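Local coordinates for type III restriction-modification enzyme EcoP15I Mod subunit (Escherichia coli, PDB 4ZCF), which methylates an adenine on one strand of its 5'-CAGCAG-3' recognition site from S-adenosyl-L-methionine and, joined by the Res subunit, takes part in DNA restriction, at residues P73-N85 with D543-L557. Sequence-based numbering, arbitrary orientation.
Sequences PPKTLLAEDKTHN and DTLLTTWCLYDGSLL
Strand 76-80, an outermost strand of the methyltransferase's mixed sheet, bears on helix 539-552 of the C-terminal region through Leu77, Leu78 and Ala79, which meet Thr544, Thr547 and Thr548. The short axes pass 6.6 Å apart at 107°, nearly crosswise, so one turn of helix meets the strand's centre. On its other side the strand pairs with strand 508-514 through backbone bonds of Leu77 to Met513 and Ala79 to Gln511. Thr548 OG1 lies 3.0 Å from Leu78 O and 2.7 Å from Thr544 O, within its own helix; its single proton can serve either carbonyl. With OG1 of Thr547 beside the backbone N (chi1 -64°), the methyl CG2 turns to the strand and rests 3.4 Å from Leu78 O. Leu77 lies across Thr544 and Thr548 at about a right angle, CB and CD1 against Thr544 CG2 and CD2 against Thr548 CG2, while Thr544 OG1 packs on Ala79 CB and is bonded to Glu540. The Leu78 side chain leaves this row: CD2 meets Leu557 CD1 tip to tip at 3.9 Å and also touches Leu551 CD2. Farther along, Lys82 bends at chi2 (-80°), bringing NZ to Glu80 OE2 in a 2.9 Å salt bridge and, through one water, to Asp543 O. Asp543 OD2 stays 4.2 Å from Lys82 NZ, near enough for the opposite charges to attract but too far for a salt bridge. A methionine in place of Lys82 would probably leave Glu80 without its cationic mate and the water without the ammonium that joins it to the strand side. Threonine methyls and leucines thus make the junction mostly apolar, with one threonine hydroxyl set between two carbonyls at its centre and a water-bridged lysine ammonium at its margin.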
loop_
_atom_site.group_PDB
_atom_site.type_symbol
_atom_site.label_atom_id
_atom_site.label_comp_id
_atom_site.label_asym_id
_atom_site.label_seq_id
_atom_site.Cartn_x
_atom_site.Cartn_y
_atom_site.Cartn_z
ATOM N N PRO A 73 -1.728 2.757 25.137
ATOM C CA PRO A 73 -0.603 1.822 25.343
ATOM C C PRO A 73 -1.006 0.432 25.875
ATOM O O PRO A 73 -2.097 0.303 26.442
ATOM C CB PRO A 73 0.274 2.585 26.338
ATOM C CG PRO A 73 -0.717 3.319 27.188
ATOM C CD PRO A 73 -1.864 3.689 26.280
ATOM N N PRO A 74 -0.132 -0.604 25.773
ATOM C CA PRO A 74 -0.489 -1.910 26.351
ATOM C C PRO A 74 -0.741 -1.832 27.855
ATOM O O PRO A 74 -0.033 -1.125 28.570
ATOM C CB PRO A 74 0.701 -2.815 25.999
ATOM C CG PRO A 74 1.398 -2.119 24.887
ATOM C CD PRO A 74 1.201 -0.656 25.137
ATOM N N LYS A 75 -1.826 -2.496 28.289
ATOM C CA LYS A 75 -2.384 -2.620 29.644
ATOM C C LYS A 75 -2.010 -4.016 30.228
ATOM O O LYS A 75 -2.502 -4.387 31.297
ATOM C CB LYS A 75 -3.929 -2.601 29.503
ATOM C CG LYS A 75 -4.666 -1.347 29.945
ATOM C CD LYS A 75 -6.174 -1.582 29.785
ATOM C CE LYS A 75 -7.030 -0.473 30.354
ATOM N NZ LYS A 75 -8.476 -0.663 30.036
ATOM N N THR A 76 -1.227 -4.818 29.478
ATOM C CA THR A 76 -0.902 -6.195 29.831
ATOM C C THR A 76 0.594 -6.497 29.784
ATOM O O THR A 76 1.417 -5.655 29.418
ATOM C CB THR A 76 -1.630 -7.149 28.838
ATOM O OG1 THR A 76 -1.309 -6.792 27.490
ATOM C CG2 THR A 76 -3.134 -7.190 29.017
ATOM N N LEU A 77 0.935 -7.735 30.159
ATOM C CA LEU A 77 2.267 -8.306 30.073
ATOM C C LEU A 77 2.142 -9.604 29.234
ATOM O O LEU A 77 1.038 -10.080 28.968
ATOM C CB LEU A 77 2.851 -8.628 31.467
ATOM C CG LEU A 77 2.865 -7.556 32.570
ATOM C CD1 LEU A 77 3.584 -8.083 33.802
ATOM C CD2 LEU A 77 3.567 -6.264 32.117
ATOM N N LEU A 78 3.276 -10.190 28.877
ATOM C CA LEU A 78 3.350 -11.430 28.124
ATOM C C LEU A 78 4.141 -12.483 28.907
ATOM O O LEU A 78 5.104 -12.162 29.600
ATOM C CB LEU A 78 3.990 -11.205 26.736
ATOM C CG LEU A 78 3.751 -12.326 25.708
ATOM C CD1 LEU A 78 2.399 -12.187 25.060
ATOM C CD2 LEU A 78 4.850 -12.385 24.695
ATOM N N ALA A 79 3.705 -13.735 28.801
ATOM C CA ALA A 79 4.355 -14.872 29.424
ATOM C C ALA A 79 4.187 -16.067 28.525
ATOM O O ALA A 79 3.276 -16.094 27.699
ATOM C CB ALA A 79 3.759 -15.152 30.789
ATOM N N GLU A 80 5.077 -17.056 28.703
ATOM C CA GLU A 80 5.149 -18.328 27.991
ATOM C C GLU A 80 4.217 -19.341 28.580
ATOM O O GLU A 80 3.896 -19.265 29.763
ATOM C CB GLU A 80 6.531 -18.947 28.224
ATOM C CG GLU A 80 7.696 -18.270 27.564
ATOM C CD GLU A 80 8.927 -19.142 27.635
ATOM O OE1 GLU A 80 9.099 -20.012 26.750
ATOM O OE2 GLU A 80 9.698 -18.986 28.608
ATOM N N ASP A 81 3.888 -20.374 27.790
ATOM C CA ASP A 81 3.222 -21.571 28.289
ATOM C C ASP A 81 4.438 -22.456 28.512
ATOM O O ASP A 81 4.929 -23.067 27.554
ATOM C CB ASP A 81 2.267 -22.214 27.263
ATOM C CG ASP A 81 1.482 -23.394 27.818
ATOM O OD1 ASP A 81 2.076 -24.219 28.542
ATOM O OD2 ASP A 81 0.280 -23.490 27.528
ATOM N N LYS A 82 4.996 -22.415 29.744
ATOM C CA LYS A 82 6.219 -23.145 30.140
ATOM C C LYS A 82 6.154 -24.641 29.850
ATOM O O LYS A 82 7.128 -25.178 29.337
ATOM C CB LYS A 82 6.613 -22.875 31.614
ATOM C CG LYS A 82 6.805 -21.395 31.988
ATOM C CD LYS A 82 8.159 -20.822 31.564
ATOM C CE LYS A 82 8.224 -19.321 31.766
ATOM N NZ LYS A 82 9.589 -18.779 31.509
ATOM N N THR A 83 5.004 -25.304 30.143
ATOM C CA THR A 83 4.793 -26.741 29.896
ATOM C C THR A 83 4.993 -27.027 28.388
ATOM O O THR A 83 5.926 -27.758 28.023
ATOM C CB THR A 83 3.420 -27.223 30.449
ATOM O OG1 THR A 83 3.201 -26.702 31.761
ATOM C CG2 THR A 83 3.297 -28.748 30.489
ATOM N N HIS A 84 4.166 -26.374 27.529
ATOM C CA HIS A 84 4.232 -26.479 26.074
ATOM C C HIS A 84 5.645 -26.182 25.495
ATOM O O HIS A 84 6.167 -26.989 24.729
ATOM C CB HIS A 84 3.141 -25.603 25.394
ATOM C CG HIS A 84 3.022 -25.827 23.905
ATOM N ND1 HIS A 84 2.062 -26.676 23.372
ATOM C CD2 HIS A 84 3.786 -25.357 22.894
ATOM C CE1 HIS A 84 2.264 -26.673 22.072
ATOM N NE2 HIS A 84 3.292 -25.903 21.740
ATOM N N ASN A 85 6.248 -25.046 25.846
ATOM C CA ASN A 85 7.545 -24.649 25.277
ATOM C C ASN A 85 8.735 -25.527 25.619
ATOM O O ASN A 85 9.686 -25.581 24.836
ATOM C CB ASN A 85 7.842 -23.170 25.534
ATOM C CG ASN A 85 6.742 -22.241 25.108
ATOM O OD1 ASN A 85 5.840 -22.606 24.361
ATOM N ND2 ASN A 85 6.769 -21.025 25.609
ATOM N N ASP A 543 8.953 -14.707 36.096
ATOM C CA ASP A 543 9.084 -15.224 34.735
ATOM C C ASP A 543 8.323 -14.366 33.729
ATOM O O ASP A 543 8.833 -14.140 32.636
ATOM C CB ASP A 543 8.662 -16.693 34.667
ATOM C CG ASP A 543 9.671 -17.670 35.257
ATOM O OD1 ASP A 543 10.894 -17.348 35.251
ATOM O OD2 ASP A 543 9.250 -18.781 35.674
ATOM N N THR A 544 7.126 -13.852 34.109
ATOM C CA THR A 544 6.324 -12.922 33.312
ATOM C C THR A 544 7.117 -11.625 33.019
ATOM O O THR A 544 7.113 -11.165 31.881
ATOM C CB THR A 544 4.953 -12.676 33.955
ATOM O OG1 THR A 544 4.325 -13.940 34.208
ATOM C CG2 THR A 544 4.032 -11.817 33.072
ATOM N N LEU A 545 7.838 -11.086 34.019
ATOM C CA LEU A 545 8.667 -9.880 33.893
ATOM C C LEU A 545 9.813 -10.053 32.934
ATOM O O LEU A 545 9.996 -9.211 32.073
ATOM C CB LEU A 545 9.239 -9.446 35.249
ATOM C CG LEU A 545 8.305 -8.830 36.271
ATOM C CD1 LEU A 545 9.124 -8.284 37.427
ATOM C CD2 LEU A 545 7.469 -7.703 35.672
ATOM N N LEU A 546 10.605 -11.123 33.098
ATOM C CA LEU A 546 11.768 -11.448 32.262
ATOM C C LEU A 546 11.379 -11.519 30.782
ATOM O O LEU A 546 12.059 -10.916 29.949
ATOM C CB LEU A 546 12.360 -12.781 32.743
ATOM C CG LEU A 546 13.596 -13.326 32.045
ATOM C CD1 LEU A 546 14.798 -12.366 32.139
ATOM C CD2 LEU A 546 13.946 -14.688 32.599
ATOM N N THR A 547 10.275 -12.234 30.476
ATOM C CA THR A 547 9.678 -12.458 29.155
ATOM C C THR A 547 9.224 -11.124 28.542
ATOM O O THR A 547 9.551 -10.847 27.393
ATOM C CB THR A 547 8.526 -13.508 29.288
ATOM O OG1 THR A 547 9.092 -14.757 29.709
ATOM C CG2 THR A 547 7.726 -13.699 27.987
ATOM N N THR A 548 8.465 -10.322 29.304
ATOM C CA THR A 548 7.984 -9.005 28.884
ATOM C C THR A 548 9.180 -8.055 28.653
ATOM O O THR A 548 9.249 -7.421 27.617
ATOM C CB THR A 548 7.002 -8.446 29.935
ATOM O OG1 THR A 548 5.960 -9.397 30.173
ATOM C CG2 THR A 548 6.414 -7.106 29.538
ATOM N N TRP A 549 10.113 -7.978 29.608
ATOM C CA TRP A 549 11.287 -7.123 29.536
ATOM C C TRP A 549 12.141 -7.428 28.336
ATOM O O TRP A 549 12.583 -6.498 27.689
ATOM C CB TRP A 549 12.125 -7.216 30.821
ATOM C CG TRP A 549 11.554 -6.508 32.015
ATOM C CD1 TRP A 549 10.286 -6.020 32.169
ATOM C CD2 TRP A 549 12.229 -6.267 33.252
ATOM N NE1 TRP A 549 10.134 -5.482 33.424
ATOM C CE2 TRP A 549 11.302 -5.650 34.124
ATOM C CE3 TRP A 549 13.543 -6.497 33.708
ATOM C CZ2 TRP A 549 11.653 -5.250 35.425
ATOM C CZ3 TRP A 549 13.882 -6.120 34.998
ATOM C CH2 TRP A 549 12.953 -5.487 35.835
ATOM N N CYS A 550 12.378 -8.720 28.026
ATOM C CA CYS A 550 13.175 -9.127 26.862
ATOM C C CYS A 550 12.533 -8.670 25.533
ATOM O O CYS A 550 13.255 -8.309 24.611
ATOM C CB CYS A 550 13.411 -10.634 26.875
ATOM S SG CYS A 550 14.749 -11.176 27.971
ATOM N N LEU A 551 11.190 -8.697 25.443
ATOM C CA LEU A 551 10.420 -8.321 24.250
ATOM C C LEU A 551 10.419 -6.805 24.108
ATOM O O LEU A 551 10.836 -6.282 23.066
ATOM C CB LEU A 551 8.975 -8.890 24.321
ATOM C CG LEU A 551 8.054 -8.724 23.081
ATOM C CD1 LEU A 551 8.659 -9.313 21.817
ATOM C CD2 LEU A 551 6.642 -9.220 23.371
ATOM N N TYR A 552 10.032 -6.110 25.201
ATOM C CA TYR A 552 10.039 -4.655 25.319
ATOM C C TYR A 552 11.412 -4.092 24.915
ATOM O O TYR A 552 11.472 -3.095 24.210
ATOM C CB TYR A 552 9.661 -4.225 26.760
ATOM C CG TYR A 552 9.776 -2.730 26.974
ATOM C CD1 TYR A 552 8.737 -1.874 26.620
ATOM C CD2 TYR A 552 10.961 -2.161 27.439
ATOM C CE1 TYR A 552 8.866 -0.491 26.740
ATOM C CE2 TYR A 552 11.107 -0.782 27.544
ATOM C CZ TYR A 552 10.046 0.048 27.222
ATOM O OH TYR A 552 10.159 1.409 27.362
ATOM N N ASP A 553 12.502 -4.755 25.338
ATOM C CA ASP A 553 13.887 -4.384 25.051
ATOM C C ASP A 553 14.305 -4.597 23.599
ATOM O O ASP A 553 15.424 -4.238 23.244
ATOM C CB ASP A 553 14.877 -5.048 26.046
ATOM C CG ASP A 553 14.960 -4.369 27.413
ATOM O OD1 ASP A 553 15.046 -3.123 27.454
ATOM O OD2 ASP A 553 15.015 -5.085 28.429
ATOM N N GLY A 554 13.419 -5.186 22.788
ATOM C CA GLY A 554 13.636 -5.384 21.358
ATOM C C GLY A 554 14.076 -6.746 20.879
ATOM O O GLY A 554 14.406 -6.897 19.697
ATOM N N SER A 555 14.103 -7.744 21.772
ATOM C CA SER A 555 14.530 -9.102 21.400
ATOM C C SER A 555 13.337 -9.933 20.901
ATOM O O SER A 555 12.289 -9.944 21.550
ATOM C CB SER A 555 15.241 -9.808 22.562
ATOM O OG SER A 555 15.898 -8.916 23.452
ATOM N N LEU A 556 13.509 -10.639 19.765
ATOM C CA LEU A 556 12.479 -11.502 19.157
ATOM C C LEU A 556 12.147 -12.655 20.093
ATOM O O LEU A 556 13.063 -13.182 20.735
ATOM C CB LEU A 556 12.959 -12.110 17.816
ATOM C CG LEU A 556 13.622 -11.212 16.776
ATOM C CD1 LEU A 556 14.499 -12.042 15.839
ATOM C CD2 LEU A 556 12.601 -10.417 15.986
ATOM N N LEU A 557 10.864 -13.097 20.130
ATOM C CA LEU A 557 10.444 -14.229 20.982
ATOM C C LEU A 557 11.170 -15.548 20.695
ATOM O O LEU A 557 11.073 -16.480 21.485
ATOM C CB LEU A 557 8.913 -14.416 21.016
ATOM C CG LEU A 557 8.097 -13.220 21.520
ATOM C CD1 LEU A 557 6.603 -13.443 21.327
ATOM C CD2 LEU A 557 8.390 -12.925 22.983
HETATM O O HOH W 1 10.702 -15.948 31.834
#